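Local coordinates for protein dihydrocoumarin hydrolase, AncDHCH1 (Pseudomonas sp., PDB 6C2C) that probably hydrolyses the lactone dihydrocoumarin at a two-zinc site of metallo-beta-lactamase type, as an apparent ancestral form related to methyl-parathion hydrolase, at residues V41-N46 with T241-S246; N70-N75 with P277-I282; V81-G86 with Y116-H121; G127-E132 with A171-N176; Q145-F150 with G204-H209. All coordinates share one frame; numbering follows the deposited sequence. Where two conformers were deposited one is given.

Contact 1. Residues V41-N46 with T241-S246; sequences VDKLLN and TIQFDS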
# COMPACT_ATOMS: atom_id res chain seq x y z
N VAL A 41 16.18 -5.82 3.30
CA VAL A 41 15.34 -6.46 4.32
C VAL A 41 16.15 -7.28 5.33
O VAL A 41 15.65 -7.54 6.43
CB VAL A 41 14.24 -7.31 3.65
CG1 VAL A 41 13.35 -6.41 2.78
CG2 VAL A 41 14.82 -8.48 2.80
N ASP A 42 17.36 -7.72 4.98
CA ASP A 42 18.18 -8.43 5.96
C ASP A 42 18.49 -7.50 7.13
O ASP A 42 18.52 -7.94 8.29
CB ASP A 42 19.45 -8.91 5.28
CG ASP A 42 20.15 -7.79 4.49
OD1 ASP A 42 19.49 -6.88 3.89
OD2 ASP A 42 21.41 -7.81 4.47
N LYS A 43 18.67 -6.23 6.85
CA LYS A 43 18.92 -5.26 7.88
C LYS A 43 17.66 -4.71 8.56
O LYS A 43 17.66 -4.50 9.72
CB LYS A 43 19.67 -4.12 7.26
CG LYS A 43 20.31 -3.18 8.23
CD LYS A 43 19.40 -2.06 8.67
CE LYS A 43 19.89 -1.42 9.97
NZ LYS A 43 20.01 -2.41 11.02
N LEU A 44 16.60 -4.50 7.79
CA LEU A 44 15.39 -3.88 8.32
C LEU A 44 14.55 -4.84 9.18
O LEU A 44 13.88 -4.39 10.12
CB LEU A 44 14.55 -3.35 7.15
CG LEU A 44 15.16 -2.20 6.38
CD1 LEU A 44 14.46 -2.12 5.04
CD2 LEU A 44 14.99 -0.94 7.16
N LEU A 45 14.49 -6.14 8.84
CA LEU A 45 13.70 -7.05 9.64
C LEU A 45 14.34 -7.27 11.01
O LEU A 45 15.57 -7.29 11.14
CB LEU A 45 13.51 -8.41 8.94
CG LEU A 45 12.60 -8.35 7.69
CD1 LEU A 45 12.68 -9.67 6.93
CD2 LEU A 45 11.15 -8.14 8.15
N ASN A 46 13.50 -7.47 12.02
CA ASN A 46 13.96 -7.53 13.42
C ASN A 46 14.24 -8.97 13.82
O ASN A 46 13.58 -9.59 14.66
CB ASN A 46 12.94 -6.88 14.35
CG ASN A 46 12.95 -5.37 14.27
OD1 ASN A 46 13.98 -4.75 14.07
ND2 ASN A 46 11.77 -4.77 14.41
N THR A 241 8.98 -8.63 12.94
CA THR A 241 8.61 -7.24 12.70
C THR A 241 9.71 -6.53 11.91
O THR A 241 10.73 -7.12 11.50
CB THR A 241 8.30 -6.58 14.06
OG1 THR A 241 9.50 -6.60 14.87
CG2 THR A 241 7.17 -7.30 14.78
N ILE A 242 9.51 -5.23 11.66
CA ILE A 242 10.42 -4.47 10.83
C ILE A 242 10.68 -3.11 11.47
O ILE A 242 9.85 -2.59 12.24
CB ILE A 242 9.85 -4.35 9.37
CG1 ILE A 242 10.90 -3.89 8.36
CG2 ILE A 242 8.58 -3.43 9.31
CD1 ILE A 242 10.43 -4.26 6.87
N GLN A 243 11.84 -2.55 11.15
CA GLN A 243 12.22 -1.28 11.76
C GLN A 243 11.22 -0.18 11.43
O GLN A 243 11.05 0.75 12.24
CB GLN A 243 13.64 -0.88 11.34
CG GLN A 243 14.73 -1.72 12.03
CD GLN A 243 16.12 -1.29 11.60
OE1 GLN A 243 16.99 -2.12 11.34
NE2 GLN A 243 16.34 0.01 11.55
N PHE A 244 10.53 -0.28 10.27
CA PHE A 244 9.57 0.75 9.90
C PHE A 244 8.38 0.84 10.85
O PHE A 244 7.62 1.80 10.77
CB PHE A 244 9.03 0.51 8.48
CG PHE A 244 10.08 0.48 7.40
CD1 PHE A 244 11.11 1.42 7.37
CD2 PHE A 244 10.01 -0.50 6.40
CE1 PHE A 244 12.04 1.40 6.36
CE2 PHE A 244 10.95 -0.52 5.39
CZ PHE A 244 11.94 0.45 5.36
N ASP A 245 8.12 -0.18 11.67
CA ASP A 245 6.99 -0.14 12.60
C ASP A 245 7.22 0.88 13.69
O ASP A 245 8.27 0.85 14.34
CB ASP A 245 6.80 -1.51 13.27
CG ASP A 245 6.38 -2.60 12.29
OD1 ASP A 245 5.61 -2.34 11.34
OD2 ASP A 245 6.79 -3.76 12.52
N SER A 246 6.24 1.75 13.95
CA SER A 246 6.31 2.60 15.15
C SER A 246 6.28 1.80 16.46
O SER A 246 6.98 2.13 17.42
CB SER A 246 5.14 3.61 15.13
OG SER A 246 5.34 4.57 14.11
O HOH W 1 10.86 -9.70 15.18
O HOH W 2 16.36 -4.33 12.40
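Asn46 holds Thr241 through two N-H groups at once. Its backbone N reaches Thr241 O at 2.8 Å, while its amide ND2 donates to Thr241 OG1 at 3.0 Å; the second bond is nearly straight (172°) and lies within the amide plane. Thr241 presents OG1 to it because the hydroxyl sits between the backbone N and the carbonyl carbon (chi1 62°). Two residues on, Gln243 N donates to Leu44 O at 2.9 Å. These two backbone bonds flank a single beta bridge between Leu45 and Ile242, whose CA atoms lie 4.3 Å apart. In the metallo-beta-lactamase fold of this enzyme the bridge ties the chain leaving helix 41-44 to the loop between helices 231-234 and 248-265. Next to the bridge both methyls of Leu44 meet the CZ end of the Phe244 ring from the same side, obliquely for CD1, with CD1 at 3.6 Å and CD2 at 3.8 Å from Phe244 CZ. The Phe244 side chain in turn comes within about 5 Å of a zinc ion. On the more exposed side, Lys43 NZ meets a lone pair of Gln243 OE1 in one of the glutamine's two conformers, and a water spans Asn46 O and Thr241 N. Further out, a type I turn from Ile242 to Asp245 is braced by Ile242 N donating to Asp245 OD2 at 3.2 Å; the other carboxylate oxygen of Asp245 accepts from ND1 of the zinc ligand His205.

Contact 2. Residues N70-N75 with P277-I282; sequences NAYLVN and PGIGHI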
# COMPACT_ATOMS: atom_id res chain seq x y z
N ASN A 70 1.89 -0.59 -3.66
CA ASN A 70 0.57 -0.69 -4.30
C ASN A 70 -0.44 0.25 -3.66
O ASN A 70 -0.36 0.56 -2.47
CB ASN A 70 0.01 -2.08 -4.19
CG ASN A 70 1.01 -3.20 -4.61
OD1 ASN A 70 1.79 -3.04 -5.57
ND2 ASN A 70 0.96 -4.33 -3.90
N ALA A 71 -1.44 0.64 -4.46
CA ALA A 71 -2.61 1.37 -4.00
C ALA A 71 -3.81 0.70 -4.66
O ALA A 71 -3.66 -0.08 -5.60
CB ALA A 71 -2.52 2.86 -4.38
N TYR A 72 -5.03 1.01 -4.21
CA TYR A 72 -6.22 0.30 -4.70
C TYR A 72 -7.36 1.28 -4.98
O TYR A 72 -7.84 1.95 -4.05
CB TYR A 72 -6.65 -0.80 -3.69
CG TYR A 72 -5.53 -1.80 -3.53
CD1 TYR A 72 -5.47 -2.88 -4.39
CD2 TYR A 72 -4.56 -1.66 -2.56
CE1 TYR A 72 -4.42 -3.78 -4.31
CE2 TYR A 72 -3.50 -2.56 -2.44
CZ TYR A 72 -3.41 -3.59 -3.35
OH TYR A 72 -2.33 -4.46 -3.25
N LEU A 73 -7.82 1.32 -6.25
CA LEU A 73 -8.94 2.18 -6.65
C LEU A 73 -10.20 1.34 -6.56
O LEU A 73 -10.20 0.17 -6.98
CB LEU A 73 -8.72 2.64 -8.10
CG LEU A 73 -9.63 3.68 -8.65
CD1 LEU A 73 -9.35 5.05 -8.01
CD2 LEU A 73 -9.39 3.76 -10.16
N VAL A 74 -11.29 1.93 -6.05
CA VAL A 74 -12.57 1.22 -5.95
C VAL A 74 -13.68 2.10 -6.52
O VAL A 74 -13.92 3.22 -6.04
CB VAL A 74 -12.92 0.84 -4.49
CG1 VAL A 74 -14.18 -0.02 -4.49
CG2 VAL A 74 -11.76 0.06 -3.81
N ASN A 75 -14.35 1.60 -7.54
CA ASN A 75 -15.47 2.32 -8.15
C ASN A 75 -16.72 1.58 -7.66
O ASN A 75 -16.99 0.45 -8.11
CB ASN A 75 -15.33 2.32 -9.66
CG ASN A 75 -16.41 3.18 -10.33
OD1 ASN A 75 -17.55 3.23 -9.83
ND2 ASN A 75 -16.11 3.73 -11.50
N PRO A 277 -0.13 -7.61 -8.13
CA PRO A 277 -1.07 -6.63 -7.60
C PRO A 277 -1.36 -6.81 -6.10
O PRO A 277 -2.17 -6.02 -5.54
CB PRO A 277 -2.35 -6.88 -8.45
CG PRO A 277 -2.30 -8.41 -8.64
CD PRO A 277 -0.83 -8.65 -8.96
N GLY A 278 -0.72 -7.78 -5.46
CA GLY A 278 -0.84 -7.85 -4.01
C GLY A 278 -2.18 -8.30 -3.49
O GLY A 278 -2.49 -8.04 -2.33
N ILE A 279 -2.94 -9.07 -4.29
CA ILE A 279 -4.32 -9.44 -3.95
C ILE A 279 -4.39 -10.97 -3.89
O ILE A 279 -3.96 -11.63 -4.85
CB ILE A 279 -5.36 -8.88 -4.98
CG1 ILE A 279 -5.42 -7.36 -4.98
CG2 ILE A 279 -6.74 -9.38 -4.63
CD1 ILE A 279 -6.25 -6.76 -6.11
N GLY A 280 -5.01 -11.52 -2.84
CA GLY A 280 -5.10 -12.97 -2.78
C GLY A 280 -5.85 -13.37 -1.52
O GLY A 280 -6.32 -12.54 -0.75
N HIS A 281 -5.96 -14.67 -1.35
CA HIS A 281 -6.51 -15.28 -0.15
C HIS A 281 -5.37 -15.73 0.75
O HIS A 281 -4.18 -15.76 0.38
CB HIS A 281 -7.37 -16.49 -0.53
CG HIS A 281 -8.66 -16.14 -1.19
ND1 HIS A 281 -8.83 -16.06 -2.56
CD2 HIS A 281 -9.87 -15.90 -0.64
CE1 HIS A 281 -10.07 -15.75 -2.82
NE2 HIS A 281 -10.73 -15.64 -1.67
N ILE A 282 -5.76 -16.04 2.00
CA ILE A 282 -4.83 -16.53 3.02
C ILE A 282 -5.40 -17.82 3.60
O ILE A 282 -6.60 -17.90 3.90
CB ILE A 282 -4.62 -15.45 4.10
CG1 ILE A 282 -3.79 -14.33 3.52
CG2 ILE A 282 -3.85 -16.01 5.27
CD1 ILE A 282 -3.43 -13.22 4.58
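The backbones of Asn70 and Pro277 come no nearer than 7.0 Å between CA atoms, too far for strand pairing, and side chains of 70-75 must reach across to the chain entering strand 279-285. Tyr72 makes the main crossing. With CG anti to its carbonyl carbon (chi1 -61°) and the ring turned about perpendicular to the CA-CB-CG plane (chi2 -88°), it extends its hydroxyl to Pro277 O, donating at 2.8 Å. The acceptor lies at the ring edge, near the ring plane, and the hydroxyl is tilted 29° from the carbonyl plane. Beside this bond the ring carbon Tyr72 CE1 packs on Ile279 CG1 at 3.8 Å and on Ile279 CD1 at 3.9 Å, as the two side chains lie alongside one another, running antiparallel. Strand 65-75 belongs to the six-stranded sheet and strand 279-285 to the seven-stranded one, so Tyr72 spans the interface between the two sheets of the metallo-beta-lactamase alpha-beta/beta-alpha sandwich. Asn70 stands next to it on the same side of its strand. Its ND2 gives Tyr72 OH only a weak bond of 3.4 Å and is held chiefly by the backbone oxygens of Leu274 and Ala271. ND2 also packs 4.0 Å from Gly278 CA. Gly278, with positive phi, comes directly after Pro277, which is preceded by a cis peptide bond; Ala31 of strand 27-39 touches both Tyr72 and Pro277.

Contact 3. Residues V81-G86 with Y116-H121; sequences VLVDTG and YITHMH. With ZN (zinc ion), chain D.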
# COMPACT_ATOMS: atom_id res chain seq x y z
N VAL A 81 -13.18 5.87 -5.16
CA VAL A 81 -12.33 6.05 -4.00
C VAL A 81 -11.00 5.38 -4.23
O VAL A 81 -10.90 4.35 -4.89
CB VAL A 81 -13.00 5.52 -2.72
CG1 VAL A 81 -14.36 6.24 -2.53
CG2 VAL A 81 -13.20 4.05 -2.85
N LEU A 82 -9.97 6.02 -3.72
CA LEU A 82 -8.60 5.54 -3.92
C LEU A 82 -8.02 5.28 -2.54
O LEU A 82 -8.03 6.18 -1.68
CB LEU A 82 -7.79 6.57 -4.67
CG LEU A 82 -6.29 6.28 -4.78
CD1 LEU A 82 -6.04 4.97 -5.51
CD2 LEU A 82 -5.55 7.43 -5.49
N VAL A 83 -7.52 4.07 -2.33
CA VAL A 83 -6.87 3.67 -1.06
C VAL A 83 -5.36 3.67 -1.29
O VAL A 83 -4.86 2.97 -2.09
CB VAL A 83 -7.27 2.27 -0.61
CG1 VAL A 83 -6.47 1.88 0.60
CG2 VAL A 83 -8.75 2.25 -0.25
N ASP A 84 -4.74 4.64 -0.66
CA ASP A 84 -3.32 4.97 -0.75
C ASP A 84 -2.96 5.62 -2.09
O ASP A 84 -3.72 5.55 -2.97
CB ASP A 84 -2.43 3.84 -0.36
CG ASP A 84 -2.45 3.58 1.15
OD1 ASP A 84 -2.91 4.45 1.90
OD2 ASP A 84 -2.00 2.51 1.52
N THR A 85 -1.78 6.25 -2.15
CA THR A 85 -1.43 7.01 -3.35
C THR A 85 -0.00 6.92 -3.82
O THR A 85 0.39 7.62 -4.65
CB THR A 85 -1.69 8.53 -3.17
OG1 THR A 85 -0.79 9.07 -2.22
CG2 THR A 85 -3.12 8.87 -2.73
N GLY A 86 0.71 5.95 -3.31
CA GLY A 86 2.11 5.89 -3.68
C GLY A 86 2.93 7.05 -3.12
O GLY A 86 2.52 7.80 -2.24
N TYR A 116 -8.55 7.29 0.89
CA TYR A 116 -8.37 6.74 2.24
C TYR A 116 -6.93 6.30 2.40
O TYR A 116 -6.37 5.59 1.57
CB TYR A 116 -9.32 5.55 2.50
CG TYR A 116 -10.79 5.89 2.28
CD1 TYR A 116 -11.28 7.18 2.49
CD2 TYR A 116 -11.64 4.92 1.80
CE1 TYR A 116 -12.67 7.48 2.27
CE2 TYR A 116 -13.02 5.22 1.57
CZ TYR A 116 -13.45 6.52 1.77
OH TYR A 116 -14.83 6.73 1.50
N ILE A 117 -6.27 6.83 3.43
CA ILE A 117 -4.85 6.62 3.65
C ILE A 117 -4.67 5.59 4.76
O ILE A 117 -5.17 5.76 5.88
CB ILE A 117 -4.20 7.96 4.04
CG1 ILE A 117 -4.31 8.97 2.89
CG2 ILE A 117 -2.77 7.73 4.50
CD1 ILE A 117 -3.61 8.45 1.59
N THR A 118 -3.97 4.49 4.46
CA THR A 118 -3.78 3.49 5.51
C THR A 118 -2.88 4.03 6.63
O THR A 118 -3.16 3.83 7.80
CB THR A 118 -3.17 2.19 4.94
OG1 THR A 118 -1.89 2.46 4.31
CG2 THR A 118 -4.15 1.50 3.96
N HIS A 119 -1.86 4.80 6.25
CA HIS A 119 -0.97 5.45 7.20
C HIS A 119 -0.12 6.46 6.46
O HIS A 119 0.03 6.38 5.24
CB HIS A 119 -0.08 4.42 7.92
CG HIS A 119 0.89 3.67 7.05
ND1 HIS A 119 0.50 2.87 5.98
CD2 HIS A 119 2.24 3.58 7.12
CE1 HIS A 119 1.57 2.32 5.42
NE2 HIS A 119 2.65 2.70 6.11
N MET A 120 0.42 7.43 7.20
CA MET A 120 1.08 8.56 6.52
C MET A 120 2.57 8.37 6.28
O MET A 120 3.31 9.35 6.26
CB MET A 120 0.82 9.85 7.29
CG MET A 120 -0.70 10.16 7.30
SD MET A 120 -1.01 11.79 8.06
CE MET A 120 -2.80 11.79 7.91
N HIS A 121 3.03 7.18 5.95
CA HIS A 121 4.37 7.02 5.44
C HIS A 121 4.47 7.57 4.03
O HIS A 121 3.46 7.70 3.32
CB HIS A 121 4.76 5.54 5.49
CG HIS A 121 5.18 5.08 6.86
ND1 HIS A 121 5.34 3.77 7.21
CD2 HIS A 121 5.48 5.80 7.99
CE1 HIS A 121 5.72 3.65 8.47
NE2 HIS A 121 5.83 4.88 8.96
ZN ZN D . 4.65 1.96 6.00
O HOH W 3 5.33 2.46 4.31
O HOH W 4 6.64 0.96 6.22
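Asp84 and Thr118 are brought together at about a right angle by their torsions, the carboxylate facing both the N-H and the hydroxyl of Thr118: Asp84 sets CG anti to its carbonyl carbon (chi1 -72°), and Thr118 places OG1 between its backbone N and carbonyl carbon (chi1 59°), leaving the hydroxyl beside its own N-H. The carboxylate takes both groups. OD1 of Asp84 accepts from Thr118 N at 2.8 Å on its syn side, in a bond of 169°, and OD2 uses its syn lone pair for Thr118 OG1, also at 2.8 Å. The pair begins where a parallel beta pairing ends. Tyr116 N donates to Leu82 O and Asp84 N to Tyr116 O, on either side of the bridge between Val83 and Tyr116; on the same sheet face Val83 CG2 lies 4.3 Å from Tyr116 CB. Beyond the end of this pairing, 119-124 carries the HxHxDH metal-binding signature of the metallo-beta-lactamase superfamily, here read as His-Met-His-Pro-Asp-His. Thr118 OG1, having given its proton to Asp84, accepts from His119 ND1 at 2.9 Å, with the hydroxyl close to the imidazole plane. That bond fixes the ring's rotation and directs His119 NE2 at the zinc ion, 2.1 Å away. His121 binds the same metal through ND1 at 2.3 Å, while two waters, His205 and Asp226 complete its shell. Asp84 OD2 has a second donor in ND1 of His124, a ligand of the other zinc, so one second-shell carboxylate serves both metal sites.

Contact 4. Residues G127-E132 with A171-N176; sequences GLMANE and AMASLN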
# COMPACT_ATOMS: atom_id res chain seq x y z
N GLY A 127 1.80 10.56 -3.26
CA GLY A 127 0.99 10.76 -4.45
C GLY A 127 -0.11 11.80 -4.31
O GLY A 127 -0.65 12.25 -5.33
N LEU A 128 -0.41 12.24 -3.09
CA LEU A 128 -1.44 13.27 -2.95
C LEU A 128 -1.04 14.61 -3.54
O LEU A 128 -1.93 15.44 -3.75
CB LEU A 128 -1.75 13.49 -1.46
CG LEU A 128 -2.54 12.35 -0.84
CD1 LEU A 128 -2.45 12.56 0.68
CD2 LEU A 128 -3.99 12.34 -1.33
N MET A 129 0.25 14.93 -3.61
CA MET A 129 0.66 16.29 -3.91
C MET A 129 1.56 16.33 -5.14
O MET A 129 2.38 15.43 -5.36
CB MET A 129 1.38 16.94 -2.66
CG MET A 129 1.71 18.42 -2.86
SD MET A 129 3.37 18.55 -3.63
CE MET A 129 4.39 18.54 -2.15
N ALA A 130 1.36 17.36 -5.97
CA ALA A 130 2.32 17.64 -7.03
C ALA A 130 2.39 19.14 -7.17
O ALA A 130 1.35 19.79 -7.32
CB ALA A 130 1.90 16.99 -8.35
N ASN A 131 3.60 19.69 -7.09
CA ASN A 131 3.82 21.12 -7.35
C ASN A 131 3.14 21.98 -6.28
O ASN A 131 2.62 23.06 -6.56
CB ASN A 131 3.32 21.49 -8.76
CG ASN A 131 4.42 21.46 -9.82
OD1 ASN A 131 5.44 20.76 -9.68
ND2 ASN A 131 4.21 22.22 -10.90
N GLU A 132 3.15 21.50 -5.03
CA GLU A 132 2.51 22.15 -3.89
C GLU A 132 1.00 22.24 -4.02
O GLU A 132 0.35 22.92 -3.22
CB GLU A 132 3.08 23.57 -3.60
CG GLU A 132 4.36 23.55 -2.77
CD GLU A 132 5.44 22.76 -3.45
OE1 GLU A 132 5.81 23.17 -4.58
OE2 GLU A 132 5.90 21.72 -2.89
N ALA A 171 4.96 13.99 4.97
CA ALA A 171 3.53 13.89 5.30
C ALA A 171 2.89 15.27 5.32
O ALA A 171 1.81 15.49 4.76
CB ALA A 171 3.34 13.20 6.64
N MET A 172 3.55 16.22 5.98
CA MET A 172 3.01 17.57 6.06
C MET A 172 2.88 18.18 4.66
O MET A 172 1.86 18.77 4.32
CB MET A 172 3.91 18.44 6.96
CG MET A 172 3.96 17.93 8.40
SD MET A 172 5.39 18.66 9.27
CE MET A 172 4.99 18.16 10.94
N ALA A 173 3.92 18.01 3.81
CA ALA A 173 3.87 18.60 2.49
C ALA A 173 2.81 17.93 1.63
O ALA A 173 2.18 18.60 0.80
CB ALA A 173 5.23 18.47 1.79
N SER A 174 2.60 16.63 1.85
CA SER A 174 1.65 15.88 1.03
C SER A 174 0.22 16.23 1.41
O SER A 174 -0.64 16.41 0.53
CB SER A 174 1.87 14.37 1.19
OG SER A 174 3.18 13.99 0.69
N LEU A 175 -0.03 16.38 2.71
CA LEU A 175 -1.40 16.69 3.15
C LEU A 175 -1.78 18.18 3.10
O LEU A 175 -2.97 18.52 3.07
CB LEU A 175 -1.60 16.20 4.59
CG LEU A 175 -2.03 14.75 4.79
CD1 LEU A 175 -3.42 14.52 4.21
CD2 LEU A 175 -1.15 13.84 4.08
N ASN A 176 -0.80 19.08 3.06
CA ASN A 176 -1.07 20.51 3.25
C ASN A 176 -2.11 21.06 2.29
O ASN A 176 -2.99 21.79 2.76
CB ASN A 176 0.26 21.28 3.13
CG ASN A 176 0.11 22.73 3.49
OD1 ASN A 176 0.38 23.60 2.66
ND2 ASN A 176 -0.42 22.99 4.68
O HOH W 5 1.17 23.07 -0.34
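Ser174 and Ala173 supply the flat groups met by Leu128 and Met129: two successive peptide carbonyls of the helix, since no aromatic ring takes part. Leu128 CB lies under one face of the Ser174 peptide plane, 3.7 Å from Ser174 O, whereas Met129 CB, 3.8 Å from the same oxygen, sits close to the plane and slightly to its other side. The Ala173 carbonyl is approached over a single face, by Met129 CG and CE, with CE 3.7 Å from Ala173 O and almost straight above it. Met129 reaches that position by setting CG anti to its backbone N (chi1 -174°) and then bending at chi2 and chi3, which folds the terminal methyl back over the helix; CE also touches Ala173 CB at 4.0 Å. The sulphur accepts a weak bond from Glu132 N at 3.3 Å. Deeper in, Leu128 CD1 meets Leu175 CD2 at 3.9 Å. The packing has a cost: Ser174 O is buried by it and has no polar partner in the model, whereas Ser174 OG bonds back to Gly170 O within the helix. At the solvent side a water donates to Glu132 O and Asn176 OD1. The contact thus sets the start of the short strand 129-130, half of a two-stranded hairpin with 133-134, through Met129 against the side of helix 162-180. Val141 of strand 140-142 touches both leucines, Val125 of helix 122-125 touches Leu175 and Ser174, and Tyr178 of the same long helix bonds Leu128 O.

Contact 5. Residues Q145-F150 with G204-H209; sequences QKDADF and GHTPGH. With ZN (zinc ion), chain D.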
# COMPACT_ATOMS: atom_id res chain seq x y z
N GLN A 145 -7.31 10.03 12.89
CA GLN A 145 -6.90 11.16 13.69
C GLN A 145 -5.58 10.95 14.41
O GLN A 145 -4.80 11.90 14.54
CB GLN A 145 -8.02 11.47 14.69
CG GLN A 145 -7.69 12.77 15.48
CD GLN A 145 -8.06 13.99 14.73
OE1 GLN A 145 -7.18 14.85 14.43
NE2 GLN A 145 -9.33 14.16 14.46
N LYS A 146 -5.31 9.74 14.88
CA LYS A 146 -4.06 9.49 15.55
C LYS A 146 -2.82 9.56 14.65
O LYS A 146 -1.80 9.92 15.09
CB LYS A 146 -4.03 8.15 16.25
CG LYS A 146 -4.91 8.06 17.45
CD LYS A 146 -4.94 6.65 17.98
CE LYS A 146 -5.77 6.65 19.22
NZ LYS A 146 -4.88 6.48 20.36
N ASP A 147 -3.01 9.21 13.38
CA ASP A 147 -1.93 9.26 12.40
C ASP A 147 -1.71 10.72 12.02
O ASP A 147 -0.58 11.17 11.88
CB ASP A 147 -2.29 8.43 11.17
CG ASP A 147 -1.21 7.43 10.80
OD1 ASP A 147 -0.64 6.81 11.72
OD2 ASP A 147 -0.93 7.27 9.60
N ALA A 148 -2.81 11.45 11.85
CA ALA A 148 -2.73 12.86 11.52
C ALA A 148 -2.03 13.65 12.62
O ALA A 148 -1.16 14.37 12.38
CB ALA A 148 -4.12 13.44 11.30
N ASP A 149 -2.43 13.41 13.84
CA ASP A 149 -1.88 14.15 14.91
C ASP A 149 -0.43 13.78 15.23
O ASP A 149 0.26 14.56 15.83
CB ASP A 149 -2.79 14.06 16.13
CG ASP A 149 -4.10 14.80 15.96
OD1 ASP A 149 -4.30 15.49 14.94
OD2 ASP A 149 -4.89 14.66 16.89
N PHE A 150 -0.02 12.56 14.88
CA PHE A 150 1.39 12.23 15.03
C PHE A 150 2.26 12.79 13.91
O PHE A 150 3.19 13.56 14.17
CB PHE A 150 1.57 10.71 15.11
CG PHE A 150 3.00 10.31 15.34
CD1 PHE A 150 3.61 10.65 16.55
CD2 PHE A 150 3.74 9.71 14.33
CE1 PHE A 150 4.97 10.34 16.78
CE2 PHE A 150 5.13 9.37 14.57
CZ PHE A 150 5.71 9.71 15.78
N GLY A 204 -0.36 0.15 14.94
CA GLY A 204 0.89 -0.45 15.34
C GLY A 204 2.00 -0.04 14.42
O GLY A 204 2.91 0.53 14.84
N HIS A 205 1.87 -0.38 13.15
CA HIS A 205 2.86 0.03 12.17
C HIS A 205 3.10 1.56 12.24
O HIS A 205 4.17 2.02 12.09
CB HIS A 205 2.44 -0.41 10.78
CG HIS A 205 3.39 -0.02 9.72
ND1 HIS A 205 4.67 -0.51 9.64
CD2 HIS A 205 3.25 0.81 8.68
CE1 HIS A 205 5.26 0.02 8.60
NE2 HIS A 205 4.42 0.83 8.02
N THR A 206 1.98 2.26 12.42
CA THR A 206 1.98 3.66 12.83
C THR A 206 0.86 3.81 13.86
O THR A 206 -0.04 2.97 13.91
CB THR A 206 1.75 4.60 11.65
OG1 THR A 206 0.41 4.42 11.15
CG2 THR A 206 2.80 4.39 10.55
N PRO A 207 0.81 4.94 14.58
CA PRO A 207 -0.21 5.11 15.61
C PRO A 207 -1.64 5.04 15.11
O PRO A 207 -2.53 4.62 15.86
CB PRO A 207 0.12 6.51 16.17
CG PRO A 207 1.60 6.65 15.96
CD PRO A 207 1.89 5.94 14.63
N GLY A 208 -1.87 5.46 13.86
CA GLY A 208 -3.20 5.42 13.26
C GLY A 208 -3.31 4.51 12.06
O GLY A 208 -4.22 4.73 11.25
N HIS A 209 -2.48 3.45 12.00
CA HIS A 209 -2.54 2.59 10.82
C HIS A 209 -3.94 1.96 10.73
O HIS A 209 -4.48 1.47 11.73
CB HIS A 209 -1.44 1.52 10.88
CG HIS A 209 -1.41 0.67 9.63
ND1 HIS A 209 -2.32 -0.36 9.43
CD2 HIS A 209 -0.64 0.72 8.52
CE1 HIS A 209 -2.08 -0.90 8.23
NE2 HIS A 209 -1.07 -0.28 7.68
ZN ZN D . 4.65 1.96 6.00
O HOH W 3 5.33 2.46 4.31
O HOH W 4 6.64 0.96 6.22
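Asp147 crosses from its helix to the loop atom by atom. Its CB rests 3.8 Å from Gly208 CA, in a spot where the glycine brings the two backbones within 4.1 Å, CA to CA. CG is swung off the staggered positions (chi1 -128°) and lies 3.4 Å from Thr206 OG1. At the tip, within the contact, OD1 accepts from Thr206 OG1 at 2.7 Å and Gly208 N at 2.8 Å; both donors come from the same face of the carboxylate plane, the hydroxyl 23° and the amide 37° out of it. OD2 turns the other way and accepts from Met120 N, in the loop of zinc ligands. Two other residues of the helix pack on Pro207: the aliphatic part of Lys146 runs over Pro207 O, with CD 3.8 Å from it, and Phe150 CG meets Pro207 CG at 4.0 Å. The gripped residues form a type I turn, Thr206 to His209, directly after His205, whose NE2 binds zinc at 2.3 Å. Helix 145-151 follows strand 140-142, the edge of the six-stranded sheet, and the loop joins strands 197-201 and 210-216 of the seven-stranded one.

Contacts 3 and 5 share one zinc and its two waters: His119 and His121 come from one, His205 from the other, with His119 NE2 and His205 NE2 3.2 Å apart and the contact centres 13 Å apart. Contact 1, whose segments enclose contacts 3 and 5 along the chain, adjoins both, Ser246 N lying 2.8 Å from His205 O and Phe244 O packing on His121 CE1 at 3.5 Å. Contact 2 adjoins contact 3 through the sheet, where Val74 N reaches Val81 O at 2.7 Å. Contact 4 lies farther from the metals, its Ser174 side chain about 13 Å from a zinc, yet Gly127 N lies 3.0 Å from Gly86 O of contact 3.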